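Local coordinates for putative sugar phosphate isomerase (Acidithiobacillus ferrooxidans, PDB 3L2H), which is a putative sugar phosphate isomerase of the cupin superfamily that probably binds a metal ion inside its beta barrel, at residues G56-E61 with S106-G111; V72-G77 with E113-L118. All coordinates share one frame; numbering follows the deposited sequence. Where two conformers were deposited one is given.

Contact 1: G56-E61 with S106-G111; sequences GKESTE and SISNDG. With EDO (1,2-ethanediol), chain O; EDO (1,2-ethanediol), chain N.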
loop_
_atom_site.group_PDB
_atom_site.type_symbol
_atom_site.label_atom_id
_atom_site.label_comp_id
_atom_site.label_asym_id
_atom_site.label_seq_id
_atom_site.Cartn_x
_atom_site.Cartn_y
_atom_site.Cartn_z
ATOM N N GLY B 56 4.948 -34.177 19.792
ATOM C CA GLY B 56 5.204 -34.840 18.536
ATOM C C GLY B 56 4.781 -34.070 17.297
ATOM O O GLY B 56 5.061 -34.512 16.200
ATOM N N LYS B 57 4.102 -32.927 17.438
ATOM C CA LYS B 57 3.638 -32.185 16.289
ATOM C C LYS B 57 4.432 -30.898 16.115
ATOM O O LYS B 57 5.270 -30.590 16.904
ATOM C CB LYS B 57 2.149 -31.905 16.410
ATOM C CG LYS B 57 1.315 -33.145 16.684
ATOM C CD LYS B 57 1.393 -34.165 15.565
ATOM C CE LYS B 57 0.398 -35.285 15.821
ATOM N NZ LYS B 57 0.746 -36.457 14.999
ATOM N N GLU B 58 4.165 -30.174 15.038
ATOM C CA GLU B 58 4.929 -29.009 14.678
ATOM C C GLU B 58 3.985 -27.873 14.348
ATOM O O GLU B 58 2.815 -28.079 14.059
ATOM C CB GLU B 58 5.805 -29.262 13.452
ATOM C CG GLU B 58 6.953 -30.233 13.589
ATOM C CD GLU B 58 7.699 -30.301 12.249
ATOM O OE1 GLU B 58 8.370 -29.304 11.826
ATOM O OE2 GLU B 58 7.485 -31.281 11.556
ATOM N N SER B 59 4.530 -26.668 14.335
ATOM C CA SER B 59 3.734 -25.469 14.162
ATOM C C SER B 59 3.395 -25.159 12.713
ATOM O O SER B 59 2.413 -24.446 12.451
ATOM C CB SER B 59 4.485 -24.267 14.789
ATOM O OG SER B 59 5.652 -23.881 14.064
ATOM N N THR B 60 4.201 -25.689 11.784
ATOM C CA THR B 60 4.151 -25.247 10.401
ATOM C C THR B 60 5.048 -26.132 9.538
ATOM O O THR B 60 5.651 -27.065 10.040
ATOM C CB THR B 60 4.666 -23.766 10.295
ATOM O OG1 THR B 60 4.352 -23.228 9.010
ATOM C CG2 THR B 60 6.182 -23.704 10.562
ATOM N N GLU B 61 5.089 -25.881 8.238
ATOM C CA GLU B 61 6.188 -26.391 7.420
ATOM C C GLU B 61 7.245 -25.321 7.409
ATOM O O GLU B 61 6.934 -24.139 7.201
ATOM C CB GLU B 61 5.743 -26.684 5.988
ATOM C CG GLU B 61 6.902 -26.972 5.024
ATOM C CD GLU B 61 7.673 -28.249 5.331
ATOM O OE1 GLU B 61 7.186 -29.050 6.160
ATOM O OE2 GLU B 61 8.775 -28.497 4.737
ATOM N N SER B 106 10.668 -23.247 11.832
ATOM C CA SER B 106 9.552 -24.036 12.274
ATOM C C SER B 106 9.730 -24.289 13.783
ATOM O O SER B 106 10.803 -24.114 14.325
ATOM C CB SER B 106 9.416 -25.363 11.509
ATOM O OG SER B 106 10.599 -26.148 11.625
ATOM N N ILE B 107 8.644 -24.673 14.440
ATOM C CA ILE B 107 8.653 -25.060 15.841
ATOM C C ILE B 107 8.094 -26.478 15.993
ATOM O O ILE B 107 7.078 -26.826 15.364
ATOM C CB ILE B 107 7.797 -24.094 16.690
ATOM C CG1 ILE B 107 8.464 -22.722 16.780
ATOM C CG2 ILE B 107 7.546 -24.636 18.138
ATOM C CD1 ILE B 107 7.513 -21.555 17.169
ATOM N N SER B 108 8.799 -27.287 16.789
ATOM C CA SER B 108 8.384 -28.627 17.157
ATOM C C SER B 108 8.040 -28.671 18.639
ATOM O O SER B 108 8.643 -27.959 19.448
ATOM C CB SER B 108 9.507 -29.636 16.910
ATOM O OG SER B 108 9.801 -29.783 15.527
ATOM N N ASN B 109 7.048 -29.479 18.985
ATOM C CA ASN B 109 6.790 -29.778 20.387
ATOM C C ASN B 109 7.354 -31.160 20.661
ATOM O O ASN B 109 6.721 -32.157 20.329
ATOM C CB ASN B 109 5.302 -29.719 20.756
ATOM C CG ASN B 109 5.064 -30.020 22.213
ATOM O OD1 ASN B 109 6.015 -30.306 22.944
ATOM N ND2 ASN B 109 3.794 -30.008 22.647
ATOM N N ASP B 110 8.561 -31.220 21.208
ATOM C CA ASP B 110 9.161 -32.494 21.563
ATOM C C ASP B 110 9.147 -32.685 23.090
ATOM O O ASP B 110 9.909 -33.488 23.604
ATOM C CB ASP B 110 10.600 -32.648 20.984
ATOM C CG ASP B 110 10.633 -32.630 19.450
ATOM O OD1 ASP B 110 9.766 -33.286 18.814
ATOM O OD2 ASP B 110 11.536 -31.985 18.860
ATOM N N GLY B 111 8.285 -31.941 23.790
ATOM C CA GLY B 111 8.107 -32.061 25.224
ATOM C C GLY B 111 6.976 -33.018 25.561
ATOM O O GLY B 111 6.550 -33.798 24.717
HETATM C C1 EDO O . 10.578 -29.214 23.432
HETATM O O1 EDO O . 10.664 -29.567 22.051
HETATM C C2 EDO O . 11.325 -30.241 24.277
HETATM O O2 EDO O . 11.804 -29.580 25.438
HETATM C C1 EDO N . 3.807 -20.406 12.817
HETATM O O1 EDO N . 4.333 -19.927 11.560
HETATM C C2 EDO N . 4.863 -20.343 13.893
HETATM O O2 EDO N . 5.759 -21.457 13.690
HETATM O O HOH W 1 7.433 -32.675 17.022
HETATM O O HOH W 2 10.171 -27.856 13.711
#
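The flat carboxylate of E58 sits beside the hydroxyl of S106, its OE1 3.9 Å from S106 OG. Water 2 donates to E58 OE1 over 3.0 Å and joins it to S106 OG and, more tentatively, to S108 OG, since that serine has two conformers; OE2 turns to the amide of N27. An alanine at E58 would probably leave N27 ND2 without this acceptor and water 2 without its carboxylate. The other flat group, the amide of N109, works both ways: OD1 accepts from G111 N in an Asx turn, while ND2 reaches outside to the carbonyls of I53, at the end of strand 46-53, and E113. Between the backbones, N109 N meets K57 O almost straight (3.0 Å, 177°), and G56 N reaches N109 O at 2.7 Å. S59 binds I107 twice. Its N donates to I107 O at 2.8 Å; its OG, set between backbone N and carbonyl carbon (chi1 70°), accepts from I107 N at 3.1 Å. The same OG lies very close to an ethanediol, probably from the crystallisation liquor, that is also hydrogen-bonded to E70 and H105. The loop 56-61, leading to H63, thus lies along strand 105-108, which begins at H105, an arrangement consistent with the two histidine-bearing motifs that frame a cupin metal pocket.

Contact 2: V72-G77 with E113-L118; sequences VYVLSG and ETLVCL
V116 O is gripped by two successive amides, L75 N at 2.8 Å and S76 N at 3.1 Å, both in the plane of its carbonyl and the second on a lone pair. This is a classic beta bulge in the antiparallel pairing of two cupin barrel strands, 70-76 and 115-122. L75, with its helix-like backbone (psi -42°), makes the extra step, and beyond it V116 N returns a nearly straight bond to S76 O (2.9 Å, 178°). Before the bulge the pairing is regular: Y73 and L118 exchange two backbone bonds, and V74 faces C117 as a non-hydrogen-bonded pair. The V72 CG1 methyl rests against C117 SG at 3.8 Å, and V74 meets L115 at about a right angle, CG1 to CD1, 3.9 Å. From the bulge L75 CD1 reaches to 4.0 Å from L118 CG, their side chains crossing obliquely, while L75 CD2 lies at the edge of the Y73 ring and in its plane. Y73 and L75 of the second subunit pack onto this surface. S76 OG lies 3.5 Å from V116 CB and donates to water 3, which in turn donates to T114 O. Past the end of strand 70-76 comes G77, whose phi is positive and whose CA lies 3.7 Å from T114 O, where a CB would run into that oxygen.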
loop_
_atom_site.group_PDB
_atom_site.type_symbol
_atom_site.label_atom_id
_atom_site.label_comp_id
_atom_site.label_asym_id
_atom_site.label_seq_id
_atom_site.Cartn_x
_atom_site.Cartn_y
_atom_site.Cartn_z
ATOM N N VAL B 72 5.879 -15.117 17.429
ATOM C CA VAL B 72 5.328 -16.148 18.307
ATOM C C VAL B 72 5.591 -15.780 19.747
ATOM O O VAL B 72 6.697 -15.359 20.082
ATOM C CB VAL B 72 5.916 -17.540 18.026
ATOM C CG1 VAL B 72 5.282 -18.598 18.978
ATOM C CG2 VAL B 72 5.740 -17.959 16.546
ATOM N N TYR B 73 4.583 -15.895 20.617
ATOM C CA TYR B 73 4.766 -15.655 22.060
ATOM C C TYR B 73 4.298 -16.898 22.798
ATOM O O TYR B 73 3.171 -17.361 22.608
ATOM C CB TYR B 73 4.052 -14.377 22.545
ATOM C CG TYR B 73 4.309 -14.028 24.010
ATOM C CD1 TYR B 73 5.404 -13.267 24.363
ATOM C CD2 TYR B 73 3.470 -14.456 25.027
ATOM C CE1 TYR B 73 5.676 -12.932 25.686
ATOM C CE2 TYR B 73 3.748 -14.130 26.375
ATOM C CZ TYR B 73 4.855 -13.365 26.689
ATOM O OH TYR B 73 5.161 -12.973 27.978
ATOM N N VAL B 74 5.189 -17.496 23.568
ATOM C CA VAL B 74 4.887 -18.787 24.206
ATOM C C VAL B 74 4.139 -18.559 25.500
ATOM O O VAL B 74 4.628 -17.865 26.380
ATOM C CB VAL B 74 6.144 -19.595 24.490
ATOM C CG1 VAL B 74 5.782 -20.975 25.127
ATOM C CG2 VAL B 74 6.981 -19.794 23.217
ATOM N N LEU B 75 2.952 -19.147 25.609
ATOM C CA LEU B 75 2.135 -19.040 26.811
ATOM C C LEU B 75 2.369 -20.201 27.769
ATOM O O LEU B 75 2.399 -19.983 28.970
ATOM C CB LEU B 75 0.652 -18.957 26.447
ATOM C CG LEU B 75 0.252 -17.708 25.647
ATOM C CD1 LEU B 75 -1.239 -17.787 25.158
ATOM C CD2 LEU B 75 0.508 -16.411 26.419
ATOM N N SER B 76 2.474 -21.431 27.262
ATOM C CA SER B 76 2.774 -22.559 28.154
ATOM C C SER B 76 3.379 -23.703 27.392
ATOM O O SER B 76 3.282 -23.784 26.151
ATOM C CB SER B 76 1.539 -23.067 28.911
ATOM O OG SER B 76 0.607 -23.655 28.060
ATOM N N GLY B 77 4.006 -24.587 28.162
ATOM C CA GLY B 77 4.737 -25.712 27.637
ATOM C C GLY B 77 6.073 -25.319 27.022
ATOM O O GLY B 77 6.502 -24.164 27.129
ATOM N N GLU B 113 4.016 -31.832 27.493
ATOM C CA GLU B 113 2.738 -31.149 27.679
ATOM C C GLU B 113 2.436 -30.374 26.404
ATOM O O GLU B 113 3.304 -30.181 25.559
ATOM C CB GLU B 113 2.750 -30.237 28.915
ATOM C CG GLU B 113 3.548 -28.965 28.770
ATOM C CD GLU B 113 3.677 -28.174 30.076
ATOM O OE1 GLU B 113 2.767 -27.362 30.434
ATOM O OE2 GLU B 113 4.753 -28.322 30.696
ATOM N N THR B 114 1.198 -29.940 26.264
ATOM C CA THR B 114 0.800 -29.164 25.098
ATOM C C THR B 114 1.610 -27.886 25.016
ATOM O O THR B 114 1.815 -27.224 26.030
ATOM C CB THR B 114 -0.696 -28.763 25.204
ATOM O OG1 THR B 114 -1.447 -29.947 25.507
ATOM C CG2 THR B 114 -1.190 -28.065 23.894
ATOM N N LEU B 115 2.010 -27.513 23.807
ATOM C CA LEU B 115 2.694 -26.232 23.589
ATOM C C LEU B 115 1.640 -25.245 23.181
ATOM O O LEU B 115 0.953 -25.475 22.175
ATOM C CB LEU B 115 3.783 -26.383 22.545
ATOM C CG LEU B 115 4.498 -25.124 22.050
ATOM C CD1 LEU B 115 5.170 -24.352 23.198
ATOM C CD2 LEU B 115 5.554 -25.492 20.989
ATOM N N VAL B 116 1.484 -24.155 23.949
ATOM C CA VAL B 116 0.438 -23.176 23.684
ATOM C C VAL B 116 1.061 -21.789 23.446
ATOM O O VAL B 116 1.814 -21.284 24.261
ATOM C CB VAL B 116 -0.619 -23.138 24.823
ATOM C CG1 VAL B 116 -1.759 -22.147 24.523
ATOM C CG2 VAL B 116 -1.156 -24.570 25.079
ATOM N N CYS B 117 0.778 -21.216 22.283
ATOM C CA CYS B 117 1.364 -19.962 21.842
ATOM C C CYS B 117 0.358 -19.039 21.216
ATOM O O CYS B 117 -0.673 -19.472 20.699
ATOM C CB CYS B 117 2.396 -20.192 20.723
ATOM S SG CYS B 117 3.755 -21.305 21.201
ATOM N N LEU B 118 0.709 -17.766 21.244
ATOM C CA LEU B 118 0.074 -16.764 20.435
ATOM C C LEU B 118 0.927 -16.602 19.191
ATOM O O LEU B 118 2.156 -16.455 19.292
ATOM C CB LEU B 118 0.011 -15.419 21.142
ATOM C CG LEU B 118 -1.089 -15.131 22.105
ATOM C CD1 LEU B 118 -0.864 -13.692 22.603
ATOM C CD2 LEU B 118 -2.470 -15.343 21.401
HETATM O O HOH W 3 0.791 -26.378 28.325
HETATM O O HOH W 4 4.135 -24.453 31.009
#

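In the fold
The centres of contacts 1 and 2 lie about 11 Å apart, and the chain alternates between them, strand 105-108 leading through the N109-G111 turn into strand 115-122. I107 joins the two: its CG2 packs 3.6 Å from L115 CD2, and its CD1 lies 4.1 Å from V72 CG2. N109 covers the start of the second strand, ND2 3.3 Å from L115 N. An ethanediol also comes within about 4 Å (nearest atoms) of the V72 side chain, which suggests that both contacts border the pocket where cupins of this kind hold a metal, near E70 and H105. Of the two, contact 2 alone touches the second subunit; separately, a cyclohexyl-propylsulfonic acid, probably from the crystallisation liquor, lies about 3 Å from the Y73 side chain (nearest atoms).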